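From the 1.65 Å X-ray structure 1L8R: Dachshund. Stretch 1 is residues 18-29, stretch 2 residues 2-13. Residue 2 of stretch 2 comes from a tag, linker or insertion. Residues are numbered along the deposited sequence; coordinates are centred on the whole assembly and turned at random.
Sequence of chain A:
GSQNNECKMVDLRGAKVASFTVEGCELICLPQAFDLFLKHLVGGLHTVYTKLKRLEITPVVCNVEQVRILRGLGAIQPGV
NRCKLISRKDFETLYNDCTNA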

ATOM      1  N   ALA A  18       6.222   0.151  -4.941  1.00 12.95           N
ATOM      2  CA  ALA A  18       7.147  -0.437  -3.987  1.00 14.17           C
ATOM      3  C   ALA A  18       6.477  -1.579  -3.237  1.00 14.10           C
ATOM      4  O   ALA A  18       5.279  -1.539  -2.943  1.00 13.66           O
ATOM      5  CB  ALA A  18       7.637   0.623  -3.019  1.00 11.77           C
ATOM      6  N   SER A  19       7.263  -2.592  -2.918  1.00 11.00           N
ATOM      7  CA  SER A  19       6.746  -3.768  -2.244  1.00 12.41           C
ATOM      8  C   SER A  19       7.753  -4.351  -1.263  1.00 10.96           C
ATOM      9  O   SER A  19       8.958  -4.148  -1.408  1.00  9.74           O
ATOM     10  CB  SER A  19       6.399  -4.836  -3.290  1.00 15.98           C
ATOM     11  OG  SER A  19       6.216  -6.113  -2.703  1.00 22.45           O
ATOM     12  N   PHE A  20       7.233  -5.065  -0.269  1.00 12.13           N
ATOM     13  CA  PHE A  20       8.046  -5.784   0.715  1.00 11.43           C
ATOM     14  C   PHE A  20       7.325  -7.108   0.896  1.00 11.53           C
ATOM     15  O   PHE A  20       6.094  -7.158   0.867  1.00 12.44           O
ATOM     16  CB  PHE A  20       8.097  -5.078   2.077  1.00 10.16           C
ATOM     17  CG  PHE A  20       8.921  -3.832   2.088  1.00  6.83           C
ATOM     18  CD1 PHE A  20      10.311  -3.886   2.051  1.00  7.17           C
ATOM     19  CD2 PHE A  20       8.302  -2.590   2.087  1.00  9.52           C
ATOM     20  CE1 PHE A  20      11.075  -2.721   2.009  1.00  8.92           C
ATOM     21  CE2 PHE A  20       9.050  -1.413   2.042  1.00  7.02           C
ATOM     22  CZ  PHE A  20      10.440  -1.470   2.003  1.00  8.16           C
ATOM     23  N   THR A  21       8.078  -8.189   1.065  1.00 10.59           N
ATOM     24  CA  THR A  21       7.444  -9.477   1.289  1.00 11.87           C
ATOM     25  C   THR A  21       7.513  -9.765   2.784  1.00 12.35           C
ATOM     26  O   THR A  21       8.592  -9.964   3.344  1.00 15.54           O
ATOM     27  CB  THR A  21       8.138 -10.566   0.488  1.00 11.37           C
ATOM     28  OG1 THR A  21       7.949 -10.296  -0.907  1.00 14.68           O
ATOM     29  CG2 THR A  21       7.547 -11.932   0.819  1.00 13.94           C
ATOM     30  N   VAL A  22       6.341  -9.774   3.411  1.00 13.81           N
ATOM     31  CA  VAL A  22       6.185  -9.974   4.853  1.00 14.00           C
ATOM     32  C   VAL A  22       5.372 -11.228   5.168  1.00 15.40           C
ATOM     33  O   VAL A  22       4.302 -11.435   4.604  1.00 13.68           O
ATOM     34  CB  VAL A  22       5.463  -8.750   5.465  1.00 17.12           C
ATOM     35  CG1 VAL A  22       5.350  -8.891   6.978  1.00 17.36           C
ATOM     36  CG2 VAL A  22       6.201  -7.488   5.082  1.00 15.41           C
ATOM     37  N   GLU A  23       5.876 -12.059   6.077  1.00 16.72           N
ATOM     38  CA  GLU A  23       5.178 -13.288   6.441  1.00 18.39           C
ATOM     39  C   GLU A  23       4.806 -14.110   5.214  1.00 18.92           C
ATOM     40  O   GLU A  23       3.694 -14.636   5.133  1.00 18.37           O
ATOM     41  CB  GLU A  23       3.892 -12.985   7.218  1.00 21.77           C
ATOM     42  CG  GLU A  23       4.060 -12.666   8.689  1.00 26.54           C
ATOM     43  CD  GLU A  23       2.778 -12.931   9.468  1.00 28.71           C
ATOM     44  OE1 GLU A  23       2.492 -14.111   9.770  1.00 31.48           O
ATOM     45  OE2 GLU A  23       2.044 -11.969   9.767  1.00 30.96           O
ATOM     46  N   GLY A  24       5.728 -14.200   4.261  1.00 19.02           N
ATOM     47  CA  GLY A  24       5.492 -14.979   3.056  1.00 19.88           C
ATOM     48  C   GLY A  24       4.519 -14.418   2.037  1.00 21.27           C
ATOM     49  O   GLY A  24       4.120 -15.120   1.108  1.00 22.84           O
ATOM     50  N   CYS A  25       4.138 -13.155   2.183  1.00 17.73           N
ATOM     51  CA  CYS A  25       3.203 -12.564   1.236  1.00 17.25           C
ATOM     52  C   CYS A  25       3.756 -11.265   0.668  1.00 15.07           C
ATOM     53  O   CYS A  25       4.280 -10.434   1.399  1.00 14.93           O
ATOM     54  CB  CYS A  25       1.863 -12.292   1.918  1.00 18.41           C
ATOM     55  SG  CYS A  25       0.547 -11.853   0.769  1.00 26.59           S
ATOM     56  N   GLU A  26       3.642 -11.101  -0.644  1.00 13.72           N
ATOM     57  CA  GLU A  26       4.125  -9.899  -1.297  1.00 13.84           C
ATOM     58  C   GLU A  26       3.117  -8.783  -1.045  1.00 12.73           C
ATOM     59  O   GLU A  26       1.952  -8.886  -1.430  1.00 14.48           O
ATOM     60  CB  GLU A  26       4.278 -10.138  -2.799  1.00 15.73           C
ATOM     61  CG  GLU A  26       4.955  -9.005  -3.534  1.00 21.18           C
ATOM     62  CD  GLU A  26       5.262  -9.357  -4.973  1.00 25.48           C
ATOM     63  OE1 GLU A  26       6.125 -10.234  -5.199  1.00 27.77           O
ATOM     64  OE2 GLU A  26       4.638  -8.760  -5.872  1.00 28.09           O
ATOM     65  N   LEU A  27       3.572  -7.717  -0.405  1.00 13.05           N
ATOM     66  CA  LEU A  27       2.693  -6.600  -0.101  1.00 11.87           C
ATOM     67  C   LEU A  27       3.182  -5.344  -0.792  1.00 14.33           C
ATOM     68  O   LEU A  27       4.380  -5.172  -1.004  1.00 15.44           O
ATOM     69  CB  LEU A  27       2.663  -6.363   1.405  1.00 12.06           C
ATOM     70  CG  LEU A  27       2.395  -7.585   2.278  1.00 13.88           C
ATOM     71  CD1 LEU A  27       2.482  -7.164   3.741  1.00 15.18           C
ATOM     72  CD2 LEU A  27       1.033  -8.184   1.963  1.00 13.07           C
ATOM     73  N   ILE A  28       2.255  -4.467  -1.158  1.00 12.90           N
ATOM     74  CA  ILE A  28       2.656  -3.231  -1.796  1.00 13.41           C
ATOM     75  C   ILE A  28       2.283  -2.029  -0.937  1.00 13.49           C
ATOM     76  O   ILE A  28       1.454  -2.121  -0.013  1.00 10.90           O
ATOM     77  CB  ILE A  28       2.065  -3.091  -3.235  1.00 14.85           C
ATOM     78  CG1 ILE A  28       0.537  -3.116  -3.207  1.00 16.06           C
ATOM     79  CG2 ILE A  28       2.577  -4.244  -4.105  1.00 15.89           C
ATOM     80  CD1 ILE A  28      -0.042  -4.485  -3.019  1.00 23.02           C
ATOM     81  N   CYS A  29       2.926  -0.910  -1.235  1.00 11.98           N
ATOM     82  CA  CYS A  29       2.714   0.334  -0.510  1.00 12.89           C
ATOM     83  C   CYS A  29       1.307   0.879  -0.768  1.00 13.32           C
ATOM     84  O   CYS A  29       0.994   1.314  -1.876  1.00 12.29           O
ATOM     85  CB  CYS A  29       3.772   1.337  -0.943  1.00 13.58           C
ATOM     86  SG  CYS A  29       3.572   2.950  -0.228  1.00 12.56           S
TER
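Stretch 2, residues 2-13: SQNNECKMVDLR

Stretch 1 is a β-hairpin: strand 18-22 runs out to a type I' turn from Val22 to Cys25, where Gly24 has positive phi, and strand 25-29 returns beside it, tied by backbone hydrogen bonds such as Phe20 N to Leu27 O (2.9 Å) and Leu27 N to Phe20 O (2.9 Å). Stretch 2 starts near the turn end of strand 18-22 and works back along it. A short 3-10 segment, residues 3-5, is followed by an extended chain that includes strand 8-12. Contact is briefly antiparallel: Ala18 pairs with Met9 (CA to CA 4.7 Å) and Ser19 with Lys8 (CA to CA 5.4 Å). In the second pair Lys8 N donates to Ser19 O at 3.2 Å, and Ser19 N returns a weak hydrogen bond to Lys8 O at 2.9 Å. The pairing is short because the strands diverge; their N-to-C directions make an angle of 108°, with axes 4.7 Å apart at closest approach. Strand 8-12 crosses strand 25-29 at -87°, with 8.8 Å between axes, leaving room for side chains.

That space is filled from both sides. Val10 points toward the hairpin, its CG2 3.7 Å from Ile28 CG2 and 3.9 Å from Ser19 CB, while Val10 CG1 lies 3.5 Å from Glu26 OE2. Farther along, Leu12 CD2 comes within 4.3 Å of Ile28 CG1. Asp11, between these two inward-pointing residues, points away. The long arm of Lys8, on the same sheet face as Ser19, reaches Glu26 in a salt bridge, NZ to OE1 3.5 Å. On the face shared by Ala18 and Met9, the selenomethionine bends so that its CE meets Ala18 CB at 3.8 Å; Cys7 SG also lies 3.8 Å from Ala18 CB.

The main bump on strand 18-22 is Phe20. Its CB points sideways, but the ring reaches into a hollow lined by residues 4-7. Cys7 SG sits over one face, 4.3 Å from the ring centroid, and Cys7 CB approaches Phe20 CE1 to 3.4 Å. Asn5 O meets the ring edge, 3.4 Å from Phe20 CE1. Backbone contacts continue alongside: Cys7 CA lies 3.3 Å from Ser19 O and Asn4 CA 3.3 Å from Thr21 O, both as CA-H...O contacts. One water fits between the chains, accepting from Thr21 N (2.8 Å from the water O) and donating to Gln3 O (2.6 Å) and Glu6 O (2.8 Å).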

ATOM      1  N   SER A   2      17.000  -8.729   7.555  1.00 27.54           N
ATOM      2  CA  SER A   2      15.951  -9.684   7.222  1.00 25.23           C
ATOM      3  C   SER A   2      15.329  -9.385   5.861  1.00 22.58           C
ATOM      4  O   SER A   2      15.257  -8.231   5.428  1.00 21.96           O
ATOM      5  CB  SER A   2      14.878  -9.701   8.317  1.00 26.34           C
ATOM      6  OG  SER A   2      14.489  -8.391   8.693  1.00 28.89           O
ATOM      7  N   GLN A   3      14.881 -10.442   5.196  1.00 20.24           N
ATOM      8  CA  GLN A   3      14.297 -10.336   3.866  1.00 18.06           C
ATOM      9  C   GLN A   3      13.034  -9.476   3.786  1.00 16.90           C
ATOM     10  O   GLN A   3      12.730  -8.936   2.725  1.00 15.72           O
ATOM     11  CB  GLN A   3      14.017 -11.743   3.319  1.00 18.49           C
ATOM     12  CG  GLN A   3      13.747 -11.816   1.819  1.00 18.88           C
ATOM     13  CD  GLN A   3      14.846 -11.174   0.981  1.00 20.01           C
ATOM     14  OE1 GLN A   3      16.022 -11.172   1.358  1.00 19.22           O
ATOM     15  NE2 GLN A   3      14.463 -10.640  -0.176  1.00 21.90           N
ATOM     16  N   ASN A   4      12.312  -9.334   4.895  1.00 15.72           N
ATOM     17  CA  ASN A   4      11.089  -8.529   4.891  1.00 14.60           C
ATOM     18  C   ASN A   4      11.384  -7.039   4.750  1.00 13.41           C
ATOM     19  O   ASN A   4      10.474  -6.244   4.511  1.00 13.30           O
ATOM     20  CB  ASN A   4      10.264  -8.766   6.163  1.00 12.88           C
ATOM     21  CG  ASN A   4      11.010  -8.393   7.433  1.00 16.08           C
ATOM     22  OD1 ASN A   4      12.113  -8.882   7.685  1.00 18.05           O
ATOM     23  ND2 ASN A   4      10.408  -7.523   8.243  1.00 16.14           N
ATOM     24  N   ASN A   5      12.648  -6.654   4.903  1.00 14.16           N
ATOM     25  CA  ASN A   5      13.005  -5.250   4.765  1.00 14.55           C
ATOM     26  C   ASN A   5      13.630  -4.917   3.420  1.00 13.83           C
ATOM     27  O   ASN A   5      14.092  -3.797   3.201  1.00 14.94           O
ATOM     28  CB  ASN A   5      13.927  -4.829   5.903  1.00 16.08           C
ATOM     29  CG  ASN A   5      13.211  -4.829   7.230  1.00 18.39           C
ATOM     30  OD1 ASN A   5      12.108  -4.287   7.339  1.00 18.04           O
ATOM     31  ND2 ASN A   5      13.816  -5.441   8.241  1.00 20.35           N
ATOM     32  N   GLU A   6      13.650  -5.898   2.524  1.00 13.97           N
ATOM     33  CA  GLU A   6      14.198  -5.699   1.190  1.00 14.22           C
ATOM     34  C   GLU A   6      13.069  -5.253   0.269  1.00 13.53           C
ATOM     35  O   GLU A   6      12.082  -5.959   0.091  1.00 13.65           O
ATOM     36  CB  GLU A   6      14.823  -6.993   0.668  1.00 16.71           C
ATOM     37  CG  GLU A   6      16.118  -7.364   1.363  1.00 21.69           C
ATOM     38  CD  GLU A   6      17.177  -6.289   1.197  1.00 23.43           C
ATOM     39  OE1 GLU A   6      17.449  -5.901   0.043  1.00 26.57           O
ATOM     40  OE2 GLU A   6      17.737  -5.834   2.216  1.00 27.82           O
ATOM     41  N   CYS A   7      13.219  -4.069  -0.306  1.00 12.41           N
ATOM     42  CA  CYS A   7      12.201  -3.524  -1.191  1.00 13.75           C
ATOM     43  C   CYS A   7      12.450  -3.909  -2.643  1.00 14.19           C
ATOM     44  O   CYS A   7      13.571  -4.249  -3.034  1.00 13.39           O
ATOM     45  CB  CYS A   7      12.195  -1.995  -1.078  1.00 13.51           C
ATOM     46  SG  CYS A   7      10.765  -1.175  -1.811  1.00 18.82           S
ATOM     47  N   LYS A   8      11.386  -3.871  -3.433  1.00 14.87           N
ATOM     48  CA  LYS A   8      11.484  -4.145  -4.859  1.00 17.25           C
ATOM     49  C   LYS A   8      10.262  -3.551  -5.534  1.00 17.41           C
ATOM     50  O   LYS A   8       9.185  -3.448  -4.932  1.00 15.39           O
ATOM     51  CB  LYS A   8      11.593  -5.651  -5.144  1.00 19.19           C
ATOM     52  CG  LYS A   8      10.318  -6.450  -5.004  1.00 22.81           C
ATOM     53  CD  LYS A   8      10.548  -7.885  -5.478  1.00 27.42           C
ATOM     54  CE  LYS A   8       9.280  -8.716  -5.400  1.00 30.09           C
ATOM     55  NZ  LYS A   8       9.519 -10.117  -5.851  1.00 33.92           N
HETATM   56  N   MSE A   9      10.434  -3.125  -6.779  1.00 17.74           N
HETATM   57  CA  MSE A   9       9.331  -2.539  -7.522  1.00 20.79           C
HETATM   58  C   MSE A   9       8.609  -3.668  -8.245  1.00 19.64           C
HETATM   59  O   MSE A   9       9.245  -4.562  -8.816  1.00 19.66           O
HETATM   60  CB  MSE A   9       9.848  -1.505  -8.529  1.00 23.11           C
HETATM   61  CG  MSE A   9      10.743  -0.409  -7.940  1.00 26.02           C
HETATM   62 SE   MSE A   9       9.930   0.625  -6.517  1.00 33.48          SE
HETATM   63  CE  MSE A   9      10.770  -0.265  -5.029  1.00 33.67           C
ATOM     64  N   VAL A  10       7.283  -3.635  -8.201  1.00 17.50           N
ATOM     65  CA  VAL A  10       6.463  -4.658  -8.832  1.00 19.64           C
ATOM     66  C   VAL A  10       5.359  -3.983  -9.627  1.00 19.61           C
ATOM     67  O   VAL A  10       5.068  -2.807  -9.420  1.00 18.11           O
ATOM     68  CB  VAL A  10       5.832  -5.599  -7.783  1.00 19.92           C
ATOM     69  CG1 VAL A  10       6.928  -6.293  -6.989  1.00 21.64           C
ATOM     70  CG2 VAL A  10       4.914  -4.812  -6.859  1.00 19.26           C
ATOM     71  N   ASP A  11       4.737  -4.724 -10.534  1.00 21.13           N
ATOM     72  CA  ASP A  11       3.687  -4.143 -11.351  1.00 23.19           C
ATOM     73  C   ASP A  11       2.330  -4.202 -10.673  1.00 22.19           C
ATOM     74  O   ASP A  11       1.966  -5.205 -10.058  1.00 24.65           O
ATOM     75  CB  ASP A  11       3.599  -4.856 -12.706  1.00 26.63           C
ATOM     76  CG  ASP A  11       2.698  -4.124 -13.693  1.00 30.33           C
ATOM     77  OD1 ASP A  11       3.141  -3.098 -14.256  1.00 32.95           O
ATOM     78  OD2 ASP A  11       1.545  -4.565 -13.898  1.00 33.19           O
ATOM     79  N   LEU A  12       1.595  -3.104 -10.774  1.00 20.97           N
ATOM     80  CA  LEU A  12       0.257  -3.015 -10.222  1.00 21.55           C
ATOM     81  C   LEU A  12      -0.575  -2.250 -11.228  1.00 22.15           C
ATOM     82  O   LEU A  12      -0.394  -1.044 -11.408  1.00 23.29           O
ATOM     83  CB  LEU A  12       0.247  -2.279  -8.879  1.00 20.48           C
ATOM     84  CG  LEU A  12      -1.149  -2.177  -8.249  1.00 21.13           C
ATOM     85  CD1 LEU A  12      -1.743  -3.574  -8.104  1.00 22.30           C
ATOM     86  CD2 LEU A  12      -1.069  -1.493  -6.892  1.00 19.81           C
ATOM     87  N   ARG A  13      -1.475  -2.960 -11.901  1.00 22.49           N
ATOM     88  CA  ARG A  13      -2.342  -2.338 -12.890  1.00 23.99           C
ATOM     89  C   ARG A  13      -1.539  -1.507 -13.896  1.00 23.67           C
ATOM     90  O   ARG A  13      -1.918  -0.389 -14.235  1.00 24.20           O
ATOM     91  CB  ARG A  13      -3.379  -1.456 -12.185  1.00 24.00           C
ATOM     92  CG  ARG A  13      -4.191  -2.176 -11.113  1.00 23.28           C
ATOM     93  CD  ARG A  13      -5.159  -1.222 -10.410  1.00 23.70           C
ATOM     94  NE  ARG A  13      -6.200  -0.716 -11.303  1.00 24.24           N
ATOM     95  CZ  ARG A  13      -7.299  -1.387 -11.639  1.00 24.08           C
ATOM     96  NH1 ARG A  13      -7.519  -2.603 -11.156  1.00 21.69           N
ATOM     97  NH2 ARG A  13      -8.182  -0.842 -12.465  1.00 25.04           N
TER
HETATM   98  O   HOH W   1      10.885  -8.337   1.046  1.00 16.55           O